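Local coordinates for protein aminoglycoside N(3)-acetyltransferase III (Serratia marcescens, PDB 7LAO) that transfers an acetyl group from acetyl-CoA to the 3-amino group of 2-deoxystreptamine antibiotics such as gentamicin, conferring resistance to them, at residues 67-70 and 71-74; 126-129 and 130-133; 135-138 and 139-142; 216-219 and 220-223; 262-265 and 266-270. All coordinates share one frame; numbering follows the deposited sequence.

Contact 1 of 5, residues 67-70 and 71-74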
loop_
_atom_site.group_PDB
_atom_site.type_symbol
_atom_site.label_atom_id
_atom_site.label_comp_id
_atom_site.label_asym_id
_atom_site.label_seq_id
_atom_site.Cartn_x
_atom_site.Cartn_y
_atom_site.Cartn_z
ATOM N N PRO A 67 7.581 12.638 -8.951
ATOM C CA PRO A 67 8.677 13.570 -8.628
ATOM C C PRO A 67 8.794 13.854 -7.134
ATOM O O PRO A 67 8.930 15.008 -6.707
ATOM C CB PRO A 67 8.271 14.833 -9.410
ATOM C CG PRO A 67 6.801 14.809 -9.365
ATOM C CD PRO A 67 6.378 13.356 -9.394
ATOM N N TYR A 68 8.752 12.786 -6.321
ATOM C CA TYR A 68 8.769 12.933 -4.868
ATOM C C TYR A 68 10.095 13.507 -4.380
ATOM O O TYR A 68 10.128 14.515 -3.666
ATOM C CB TYR A 68 8.497 11.583 -4.197
ATOM C CG TYR A 68 8.600 11.624 -2.683
ATOM C CD1 TYR A 68 7.545 12.109 -1.908
ATOM C CD2 TYR A 68 9.759 11.184 -2.021
ATOM C CE1 TYR A 68 7.625 12.143 -0.514
ATOM C CE2 TYR A 68 9.854 11.220 -0.625
ATOM C CZ TYR A 68 8.781 11.691 0.125
ATOM O OH TYR A 68 8.857 11.741 1.508
ATOM N N GLU A 69 11.205 12.861 -4.724
ATOM C CA GLU A 69 12.474 13.340 -4.188
ATOM C C GLU A 69 12.916 14.604 -4.913
ATOM O O GLU A 69 13.489 15.515 -4.303
ATOM C CB GLU A 69 13.532 12.242 -4.268
ATOM C CG GLU A 69 14.413 12.152 -3.023
ATOM C CD GLU A 69 15.577 13.150 -3.041
ATOM O OE1 GLU A 69 15.698 13.925 -4.018
ATOM O OE2 GLU A 69 16.377 13.150 -2.080
ATOM N N GLU A 70 12.611 14.694 -6.207
ATOM C CA GLU A 70 12.976 15.861 -6.995
ATOM C C GLU A 70 12.314 17.137 -6.490
ATOM O O GLU A 70 12.772 18.235 -6.830
ATOM C CB GLU A 70 12.613 15.622 -8.463
ATOM C CG GLU A 70 13.294 14.411 -9.091
ATOM C CD GLU A 70 12.527 13.112 -8.882
ATOM O OE1 GLU A 70 11.714 13.033 -7.929
ATOM O OE2 GLU A 70 12.739 12.166 -9.677
ATOM N N THR A 71 11.269 17.013 -5.667
ATOM C CA THR A 71 10.518 18.145 -5.137
ATOM C C THR A 71 10.479 18.145 -3.615
ATOM O O THR A 71 9.664 18.866 -3.025
ATOM C CB THR A 71 9.084 18.157 -5.685
ATOM O OG1 THR A 71 8.336 17.064 -5.140
ATOM C CG2 THR A 71 9.074 18.057 -7.216
ATOM N N LEU A 72 11.350 17.362 -2.971
ATOM C CA LEU A 72 11.205 17.032 -1.555
ATOM C C LEU A 72 11.753 18.126 -0.652
ATOM O O LEU A 72 12.937 18.475 -0.726
ATOM C CB LEU A 72 11.916 15.720 -1.227
ATOM C CG LEU A 72 11.937 15.376 0.270
ATOM C CD1 LEU A 72 10.532 15.111 0.794
ATOM C CD2 LEU A 72 12.870 14.197 0.586
ATOM N N ASN A 73 10.886 18.633 0.230
ATOM C CA ASN A 73 11.250 19.593 1.267
ATOM C C ASN A 73 11.870 20.846 0.655
ATOM O O ASN A 73 13.020 21.211 0.931
ATOM C CB ASN A 73 12.184 18.958 2.297
ATOM C CG ASN A 73 11.435 18.153 3.332
ATOM O OD1 ASN A 73 10.350 18.528 3.763
ATOM N ND2 ASN A 73 12.011 17.025 3.729
ATOM N N GLY A 74 11.075 21.500 -0.185
ATOM C CA GLY A 74 11.498 22.716 -0.845
ATOM C C GLY A 74 12.832 22.569 -1.540
ATOM O O GLY A 74 13.745 23.367 -1.313
#

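Contact 2 of 5, residues 126-129 and 130-133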
loop_
_atom_site.group_PDB
_atom_site.type_symbol
_atom_site.label_atom_id
_atom_site.label_comp_id
_atom_site.label_asym_id
_atom_site.label_seq_id
_atom_site.Cartn_x
_atom_site.Cartn_y
_atom_site.Cartn_z
ATOM N N GLY A 126 -13.445 -4.428 -7.069
ATOM C CA GLY A 126 -14.509 -5.054 -6.322
ATOM C C GLY A 126 -15.518 -4.013 -5.839
ATOM O O GLY A 126 -15.390 -2.825 -6.142
ATOM N N PRO A 127 -16.513 -4.445 -5.068
ATOM C CA PRO A 127 -17.587 -3.498 -4.651
ATOM C C PRO A 127 -17.069 -2.234 -4.003
ATOM O O PRO A 127 -17.755 -1.199 -4.086
ATOM C CB PRO A 127 -18.426 -4.318 -3.651
ATOM C CG PRO A 127 -18.085 -5.805 -3.959
ATOM C CD PRO A 127 -16.666 -5.790 -4.480
ATOM N N LEU A 128 -15.958 -2.282 -3.275
ATOM C CA LEU A 128 -15.512 -1.107 -2.529
ATOM C C LEU A 128 -14.548 -0.267 -3.346
ATOM O O LEU A 128 -13.935 0.645 -2.814
ATOM C CB LEU A 128 -14.918 -1.504 -1.170
ATOM C CG LEU A 128 -15.954 -1.938 -0.163
ATOM C CD1 LEU A 128 -15.280 -2.601 1.084
ATOM C CD2 LEU A 128 -16.806 -0.689 0.291
ATOM N N ALA A 129 -14.478 -0.468 -4.672
ATOM C CA ALA A 129 -13.353 0.128 -5.407
ATOM C C ALA A 129 -13.390 1.665 -5.379
ATOM O O ALA A 129 -12.350 2.300 -5.176
ATOM C CB ALA A 129 -13.331 -0.368 -6.860
ATOM N N ALA A 130 -14.532 2.278 -5.749
ATOM C CA ALA A 130 -14.632 3.748 -5.728
ATOM C C ALA A 130 -14.589 4.276 -4.286
ATOM O O ALA A 130 -13.935 5.287 -3.995
ATOM C CB ALA A 130 -15.921 4.217 -6.395
ATOM N N THR A 131 -15.302 3.607 -3.386
ATOM C CA THR A 131 -15.221 3.953 -1.951
ATOM C C THR A 131 -13.760 4.069 -1.486
ATOM O O THR A 131 -13.375 5.045 -0.830
ATOM C CB THR A 131 -15.972 2.890 -1.117
ATOM O OG1 THR A 131 -17.344 2.869 -1.477
ATOM C CG2 THR A 131 -15.851 3.151 0.472
ATOM N N LEU A 132 -12.915 3.103 -1.865
ATOM C CA LEU A 132 -11.540 3.138 -1.391
ATOM C C LEU A 132 -10.718 4.212 -2.097
ATOM O O LEU A 132 -9.951 4.937 -1.424
ATOM C CB LEU A 132 -10.882 1.763 -1.538
ATOM C CG LEU A 132 -11.529 0.776 -0.574
ATOM C CD1 LEU A 132 -11.142 -0.734 -0.882
ATOM C CD2 LEU A 132 -11.144 1.146 0.848
ATOM N N THR A 133 -10.900 4.375 -3.429
ATOM C CA THR A 133 -9.987 5.194 -4.217
ATOM C C THR A 133 -10.352 6.678 -4.286
ATOM O O THR A 133 -9.553 7.463 -4.821
ATOM C CB THR A 133 -9.870 4.630 -5.646
ATOM O OG1 THR A 133 -11.163 4.553 -6.242
ATOM C CG2 THR A 133 -9.268 3.193 -5.593
HETATM O O HOH W 1 -17.346 1.565 -3.803
#

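Contact 3 of 5, residues 135-138 and 139-142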
loop_
_atom_site.group_PDB
_atom_site.type_symbol
_atom_site.label_atom_id
_atom_site.label_comp_id
_atom_site.label_asym_id
_atom_site.label_seq_id
_atom_site.Cartn_x
_atom_site.Cartn_y
_atom_site.Cartn_z
ATOM N N PRO A 135 -12.114 9.994 -1.794
ATOM C CA PRO A 135 -11.145 10.961 -2.308
ATOM C C PRO A 135 -9.704 10.590 -1.993
ATOM O O PRO A 135 -9.455 9.690 -1.171
ATOM C CB PRO A 135 -11.573 12.271 -1.605
ATOM C CG PRO A 135 -12.057 11.766 -0.269
ATOM C CD PRO A 135 -12.684 10.412 -0.503
ATOM N N HIS A 136 -8.738 11.225 -2.650
ATOM C CA HIS A 136 -7.331 10.905 -2.333
ATOM C C HIS A 136 -6.542 12.172 -2.653
ATOM O O HIS A 136 -6.073 12.359 -3.773
ATOM C CB HIS A 136 -6.759 9.695 -3.053
ATOM C CG HIS A 136 -5.529 9.130 -2.386
ATOM N ND1 HIS A 136 -4.829 8.039 -2.876
ATOM C CD2 HIS A 136 -4.880 9.504 -1.247
ATOM C CE1 HIS A 136 -3.797 7.792 -2.092
ATOM N NE2 HIS A 136 -3.810 8.651 -1.091
ATOM N N ARG A 137 -6.434 13.043 -1.657
ATOM C CA ARG A 137 -5.929 14.393 -1.845
ATOM C C ARG A 137 -4.486 14.537 -1.392
ATOM O O ARG A 137 -3.996 13.815 -0.515
ATOM C CB ARG A 137 -6.802 15.411 -1.095
ATOM C CG ARG A 137 -8.287 15.042 -0.968
ATOM C CD ARG A 137 -9.111 16.204 -0.428
ATOM N NE ARG A 137 -10.484 15.836 -0.067
ATOM C CZ ARG A 137 -11.533 15.896 -0.891
ATOM N NH1 ARG A 137 -11.383 16.300 -2.153
ATOM N NH2 ARG A 137 -12.741 15.540 -0.455
ATOM N N LEU A 138 -3.811 15.509 -2.000
ATOM C CA LEU A 138 -2.519 15.930 -1.485
ATOM C C LEU A 138 -2.649 16.337 -0.023
ATOM O O LEU A 138 -3.560 17.077 0.344
ATOM C CB LEU A 138 -1.983 17.095 -2.296
ATOM C CG LEU A 138 -1.661 16.704 -3.724
ATOM C CD1 LEU A 138 -0.976 17.858 -4.384
ATOM C CD2 LEU A 138 -0.796 15.432 -3.736
ATOM N N GLY A 139 -1.710 15.868 0.814
ATOM C CA GLY A 139 -1.798 16.057 2.244
ATOM C C GLY A 139 -2.592 14.987 2.965
ATOM O O GLY A 139 -2.727 15.046 4.193
ATOM N N GLN A 140 -3.149 14.032 2.240
ATOM C CA GLN A 140 -3.892 12.925 2.815
ATOM C C GLN A 140 -3.420 11.646 2.161
ATOM O O GLN A 140 -4.201 10.836 1.661
ATOM C CB GLN A 140 -5.402 13.130 2.666
ATOM C CG GLN A 140 -5.891 14.434 3.284
ATOM C CD GLN A 140 -7.402 14.538 3.380
ATOM O OE1 GLN A 140 -8.131 14.244 2.420
ATOM N NE2 GLN A 140 -7.886 14.950 4.561
ATOM N N ALA A 141 -2.098 11.471 2.133
ATOM C CA ALA A 141 -1.517 10.344 1.413
ATOM C C ALA A 141 -1.905 9.010 2.047
ATOM O O ALA A 141 -2.463 8.123 1.378
ATOM C CB ALA A 141 0.008 10.490 1.362
ATOM N N LEU A 142 -1.597 8.834 3.334
ATOM C CA LEU A 142 -1.778 7.550 3.980
ATOM C C LEU A 142 -2.487 7.668 5.320
ATOM O O LEU A 142 -2.648 6.654 5.999
ATOM C CB LEU A 142 -0.402 6.865 4.200
ATOM C CG LEU A 142 0.435 6.708 2.904
ATOM C CD1 LEU A 142 1.920 6.312 3.167
ATOM C CD2 LEU A 142 -0.241 5.680 1.932
HETATM O O HOH W 2 -8.312 12.074 0.485
#

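Contact 4 of 5, residues 216-219 and 220-223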
loop_
_atom_site.group_PDB
_atom_site.type_symbol
_atom_site.label_atom_id
_atom_site.label_comp_id
_atom_site.label_asym_id
_atom_site.label_seq_id
_atom_site.Cartn_x
_atom_site.Cartn_y
_atom_site.Cartn_z
ATOM N N PHE A 216 13.480 6.196 13.851
ATOM C CA PHE A 216 13.007 5.274 12.823
ATOM C C PHE A 216 13.436 5.668 11.417
ATOM O O PHE A 216 13.072 4.980 10.458
ATOM C CB PHE A 216 11.482 5.184 12.872
ATOM C CG PHE A 216 10.968 4.529 14.102
ATOM C CD1 PHE A 216 11.350 3.224 14.413
ATOM C CD2 PHE A 216 10.103 5.210 14.949
ATOM C CE1 PHE A 216 10.875 2.600 15.546
ATOM C CE2 PHE A 216 9.613 4.595 16.092
ATOM C CZ PHE A 216 10.006 3.287 16.402
ATOM N N ALA A 217 14.165 6.766 11.271
ATOM C CA ALA A 217 14.543 7.292 9.970
ATOM C C ALA A 217 16.010 7.039 9.656
ATOM O O ALA A 217 16.521 7.534 8.642
ATOM C CB ALA A 217 14.233 8.790 9.908
ATOM N N VAL A 218 16.695 6.291 10.507
ATOM C CA VAL A 218 18.098 5.981 10.284
ATOM C C VAL A 218 18.204 4.861 9.266
ATOM O O VAL A 218 17.399 3.922 9.268
ATOM C CB VAL A 218 18.779 5.595 11.603
ATOM C CG1 VAL A 218 20.285 5.727 11.455
ATOM C CG2 VAL A 218 18.253 6.459 12.744
ATOM N N ASP A 219 19.199 4.951 8.391
ATOM C CA ASP A 219 19.345 3.953 7.344
ATOM C C ASP A 219 19.955 2.678 7.908
ATOM O O ASP A 219 20.741 2.702 8.858
ATOM C CB ASP A 219 20.199 4.491 6.195
ATOM C CG ASP A 219 19.512 5.615 5.432
ATOM O OD1 ASP A 219 20.222 6.503 4.905
ATOM O OD2 ASP A 219 18.259 5.617 5.366
ATOM N N GLY A 220 19.578 1.552 7.314
ATOM C CA GLY A 220 20.032 0.266 7.783
ATOM C C GLY A 220 19.395 -0.210 9.068
ATOM O O GLY A 220 19.692 -1.326 9.512
ATOM N N LYS A 221 18.529 0.590 9.682
ATOM C CA LYS A 221 17.890 0.188 10.919
ATOM C C LYS A 221 16.384 0.164 10.732
ATOM O O LYS A 221 15.845 0.892 9.897
ATOM C CB LYS A 221 18.254 1.137 12.063
ATOM C CG LYS A 221 19.733 1.370 12.177
ATOM C CD LYS A 221 20.059 2.552 13.067
ATOM C CE LYS A 221 20.111 2.171 14.544
ATOM N NZ LYS A 221 21.184 2.937 15.271
ATOM N N PRO A 222 15.681 -0.670 11.480
ATOM C CA PRO A 222 14.257 -0.841 11.206
ATOM C C PRO A 222 13.481 0.461 11.352
ATOM O O PRO A 222 13.757 1.294 12.217
ATOM C CB PRO A 222 13.824 -1.906 12.223
ATOM C CG PRO A 222 14.959 -2.013 13.196
ATOM C CD PRO A 222 16.184 -1.661 12.444
ATOM N N ASP A 223 12.546 0.652 10.441
ATOM C CA ASP A 223 11.623 1.757 10.567
ATOM C C ASP A 223 10.514 1.363 11.534
ATOM O O ASP A 223 10.515 0.282 12.122
ATOM C CB ASP A 223 11.079 2.156 9.193
ATOM C CG ASP A 223 10.036 1.171 8.640
ATOM O OD1 ASP A 223 10.075 -0.048 8.922
ATOM O OD2 ASP A 223 9.150 1.650 7.908
#

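Contact 5 of 5, residues 262-265 and 266-270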
loop_
_atom_site.group_PDB
_atom_site.type_symbol
_atom_site.label_atom_id
_atom_site.label_comp_id
_atom_site.label_asym_id
_atom_site.label_seq_id
_atom_site.Cartn_x
_atom_site.Cartn_y
_atom_site.Cartn_z
ATOM N N THR A 262 -1.227 1.825 20.122
ATOM C CA THR A 262 -0.893 1.504 21.505
ATOM C C THR A 262 0.620 1.435 21.707
ATOM O O THR A 262 1.162 2.001 22.659
ATOM C CB THR A 262 -1.526 0.147 21.863
ATOM O OG1 THR A 262 -2.939 0.210 21.646
ATOM C CG2 THR A 262 -1.238 -0.248 23.317
ATOM N N TYR A 263 1.297 0.673 20.842
ATOM C CA TYR A 263 2.753 0.573 20.852
ATOM C C TYR A 263 3.398 1.949 20.818
ATOM O O TYR A 263 4.293 2.251 21.614
ATOM C CB TYR A 263 3.223 -0.259 19.628
ATOM C CG TYR A 263 4.737 -0.513 19.634
ATOM C CD1 TYR A 263 5.263 -1.652 20.234
ATOM C CD2 TYR A 263 5.637 0.413 19.088
ATOM C CE1 TYR A 263 6.662 -1.903 20.280
ATOM C CE2 TYR A 263 7.041 0.178 19.140
ATOM C CZ TYR A 263 7.535 -0.981 19.732
ATOM O OH TYR A 263 8.894 -1.201 19.778
ATOM N N LEU A 264 2.988 2.788 19.862
ATOM C CA LEU A 264 3.623 4.097 19.738
ATOM C C LEU A 264 3.351 4.966 20.967
ATOM O O LEU A 264 4.220 5.741 21.400
ATOM C CB LEU A 264 3.153 4.796 18.459
ATOM C CG LEU A 264 3.763 4.278 17.137
ATOM C CD1 LEU A 264 3.038 4.835 15.916
ATOM C CD2 LEU A 264 5.260 4.588 17.039
ATOM N N GLU A 265 2.175 4.826 21.567
ATOM C CA GLU A 265 1.865 5.613 22.755
ATOM C C GLU A 265 2.724 5.164 23.927
ATOM O O GLU A 265 3.280 5.988 24.672
ATOM C CB GLU A 265 0.390 5.457 23.097
ATOM C CG GLU A 265 -0.582 6.150 22.152
ATOM C CD GLU A 265 -2.032 6.040 22.632
ATOM O OE1 GLU A 265 -2.250 5.946 23.862
ATOM O OE2 GLU A 265 -2.953 6.053 21.785
ATOM N N GLN A 266 2.809 3.850 24.128
ATOM C CA GLN A 266 3.551 3.347 25.270
ATOM C C GLN A 266 5.037 3.649 25.136
ATOM O O GLN A 266 5.729 3.759 26.148
ATOM C CB GLN A 266 3.312 1.841 25.436
ATOM C CG GLN A 266 1.908 1.496 25.882
ATOM C CD GLN A 266 1.653 1.953 27.311
ATOM O OE1 GLN A 266 2.331 1.506 28.240
ATOM N NE2 GLN A 266 0.700 2.875 27.490
ATOM N N HIS A 267 5.550 3.803 23.912
ATOM C CA HIS A 267 6.990 3.959 23.751
ATOM C C HIS A 267 7.419 5.376 23.448
ATOM O O HIS A 267 8.513 5.778 23.844
ATOM C CB HIS A 267 7.509 3.024 22.652
ATOM C CG HIS A 267 7.513 1.583 23.065
ATOM N ND1 HIS A 267 6.390 0.785 23.006
ATOM C CD2 HIS A 267 8.497 0.803 23.565
ATOM C CE1 HIS A 267 6.678 -0.421 23.451
ATOM N NE2 HIS A 267 7.954 -0.440 23.788
ATOM N N PHE A 268 6.599 6.164 22.787
ATOM C CA PHE A 268 7.047 7.496 22.412
ATOM C C PHE A 268 6.097 8.585 22.881
ATOM O O PHE A 268 6.302 9.748 22.544
ATOM C CB PHE A 268 7.273 7.540 20.895
ATOM C CG PHE A 268 8.301 6.537 20.444
ATOM C CD1 PHE A 268 7.923 5.294 19.986
ATOM C CD2 PHE A 268 9.655 6.817 20.565
ATOM C CE1 PHE A 268 8.880 4.338 19.597
ATOM C CE2 PHE A 268 10.614 5.877 20.173
ATOM C CZ PHE A 268 10.224 4.636 19.695
ATOM N N GLY A 269 5.085 8.242 23.668
ATOM C CA GLY A 269 4.185 9.256 24.166
ATOM C C GLY A 269 4.727 10.045 25.321
ATOM O O GLY A 269 4.063 10.971 25.785
ATOM N N ALA A 270 5.925 9.702 25.792
ATOM C CA ALA A 270 6.567 10.327 26.942
ATOM C C ALA A 270 7.122 11.710 26.604
ATOM O O ALA A 270 6.923 12.648 27.390
ATOM C CB ALA A 270 7.678 9.422 27.492
#

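Contact 1 of 5, residues 67-70 and 71-74
The ring of Tyr-68 meets Leu-72 at its phenol end: methyl CD1 lies obliquely to the ring, 3.9 Å from Tyr-68 CZ, and also touches the hydroxyl oxygen. Tyr-188 brings its own ring against Tyr-68 from outside, with the planes inclined. CG of Tyr-68 is anti to the backbone N (chi1 176°), which swings the ring forward along the chain to reach a leucine four residues on. The backbone that carries the ring turns tightly. Thr-71 OG1 donates to Pro-67 O at 2.7 Å, approaching a little tilted from the carbonyl plane, and the same hydroxyl is bonded to the backbone N of Glu-189. Residues 68-70 have helical backbone angles without the regular helical bonds, an irregular turn in the long loop between strand 56-60 and helix 102-108, packed on the two-stranded sheet 185-192/200-207. Leu-72 N closes it onto Glu-69 O at 3.1 Å, from well above the carbonyl plane, whereas the bond from Thr-71 N to Tyr-68 O is weak. Thr-71 CG2 then packs on the Pro-67 ring, 4.0 Å from Pro-67 CB, and both residues also touch Trp-201.

Contact 2 of 5, residues 126-129 and 130-133
Leu-128 spreads its side chain between Thr-131 and Leu-132, one atom for each. Its CD2 methyl lies across the flank of Thr-131, 3.9 Å from Thr-131 CB. The rotation of Thr-131 lets both its branches, OG1 and CG2, flank that methyl, each 4.0 Å from Leu-128 CD2. Leu-128 CB meets Leu-132 CD1, also at 3.9 Å. The two leucines share one conformation, with CG beside the backbone N and the chain then extended (chi1 -73° and -68°). Thr-133 is rotated differently: chi1 of 56° places OG1 between its own N and carbonyl carbon, and from there it folds back onto the helix backbone to donate to Ala-129 O at 2.8 Å. Thr-133 N bonds to the same oxygen at 3.1 Å, and the two donors come from opposite faces of the carbonyl plane, so this oxygen is gripped twice. All this is the first turn of helix 129-133, with Leu-128 as N-cap residue. A type I turn, Gly-126 to Ala-129, leads into it from strand 122-125. Leu-132 N donates to Leu-128 O at 2.8 Å, nearly in line with the carbonyl bond. A water takes up the N-H of Thr-131 (2.9 Å from Thr-131 N) and donates to Pro-127 O, joining the turn to the helix start. Arg-150 binds the carbonyl oxygens of Thr-131 and Leu-132, while Leu-132 packs on Met-58 of the central sheet.

Contact 3 of 5, residues 135-138 and 139-142
His-136 reaches across the loop to Ala-141: its NE2 donates to Ala-141 O at 2.9 Å, with the acceptor tilted 18° out of the ring plane. The other ring nitrogen, ND1, is hydrogen-bonded to Ser-115 OG, so both nitrogens are engaged and the flip of the ring is fixed. Gln-140 O lies at the ring edge, in plane, 3.3 Å from His-136 CD2. With chi1 at -161° the ring is carried away from its own backbone N and into the mouth of the loop. Nearer the bend, Gln-140 N donates to Arg-137 O at 2.9 Å. A water adds a second link between the same two residues, accepting from Arg-137 N and donating to Gln-140 OE1 at 2.9 Å. Outside this polar core, the side chains of Arg-137 and Gln-140 run side by side in the same direction, and Gln-140 OE1 rests on the aliphatic part of the arginine, 3.5 Å from Arg-137 CG. The guanidinium is covered on one face by Pro-135 CB. Leu-138 packs on His-117 and on Ala-204 of strand 200-207, and Asp-206 of that strand takes the N-H of Ala-141. The bend itself is a type II beta turn, Arg-137 to Gln-140, with Gly-139 at its third position, where the positive phi of 87° suits a residue without a side chain.

Contact 4 of 5, residues 216-219 and 220-223
Val-218 and Lys-221 lie side by side on one flank of the turn, their side chains pointing the same way. The contact is made by methylene CD of the lysine, which sits 3.6 Å from Val-218 CG1 and equally near Val-218 CB. Chi1 of -161° sets CG1 anti to the valine's backbone N; the lysine chain starts extended, then bends at the CG-CD bond and again at CD-CE, and its CD, in the aliphatic middle, lies against the valine. Lys-221 CG also passes 3.7 Å from Asp-219 O. Phe-216, at the other end, is turned differently: within the turn its ring packs against backbone. Ring atom CD1 is 3.5 Å from Asp-223 C, in an oblique approach, while Pro-222 O comes in at the edge, in the ring plane, 3.8 Å from the same Phe-216 CD1. The chain here makes a type II beta turn, Val-218 to Lys-221, with Gly-220 at its third position, and the legs on either side run nearly antiparallel, 158° apart. No clear hydrogen bond joins the two legs. At their open end a CA-H...O contact brings Asp-223 CA to 3.5 Å from Phe-216 O. Asp-223 is the N-cap of helix 224-233: its carboxylate is turned back between its own N and carbonyl carbon (chi1 75°), and OD1 caps Glu-226 N. Its carbonyl oxygen is bonded to Thr-227 OG1. Phe-216 in turn packs on Ala-224 and Thr-227 of that helix.

Contact 5 of 5, residues 262-265 and 266-270
The last turns of helix 253-268, close to the end of the chain, carry Tyr-263 and His-267 as a stacked pair one turn apart. The rings lie face to face, centroids 4.1 Å apart and planes 21° from parallel. His-267 ND1 stands over the middle of the tyrosine ring, whereas Tyr-263 CZ lies over the histidine nearer its rim; the closest atoms are Tyr-263 CE1 and His-267 CE1, 3.5 Å apart. A hydrogen bond also holds the imidazole: ND1 donates to Tyr-263 O at 2.9 Å, with that oxygen in the plane of the ring. Stack and hydrogen bond together would hold the histidine ring in place and set its rotation. Tyr-263 has CG anti to its N (chi1 -175°), which tips its ring along the helix toward His-267; Ile-228 and Ala-231 of helix 224-233 also touch the tyrosine. On another side of the helix Leu-264 CD2 packs on Phe-268 CD1 at 4.0 Å, and Phe-268 N donates to Leu-264 O at 2.8 Å. Leu-264 reaches Ile-228 as well. The helical bonding runs out at Gly-269, whose N bonds Glu-265 O at 3.1 Å from above the carbonyl plane. Side chains paired at i and i+4, as Tyr-263 with His-267 and Leu-264 with Phe-268, are what an alpha helix provides, here in its last turns.

In the fold
Contacts 4 and 5 are the pair that touch through side chains: Phe-216 CZ meets Phe-268 CE1 at 3.5 Å, tying the turn before helix 224-233 to the C-terminal helix, with the ring planes about 70° apart. Contacts 2 and 3 follow each other closely in sequence, and Arg-150 serves both, binding carbonyl oxygens of Thr-131, Leu-132 and Pro-135. Contacts 1 and 3 come to about 8 Å between nearest atoms. Bound HEPES, probably from the crystallisation liquor, lies about 3 Å from the Tyr-68 side chain and about 4 Å from that of Ala-141; such molecules may mark a pocket. Contacts 2 and 4 lie on opposite sides of the chain's centre, their own centres 33 Å apart.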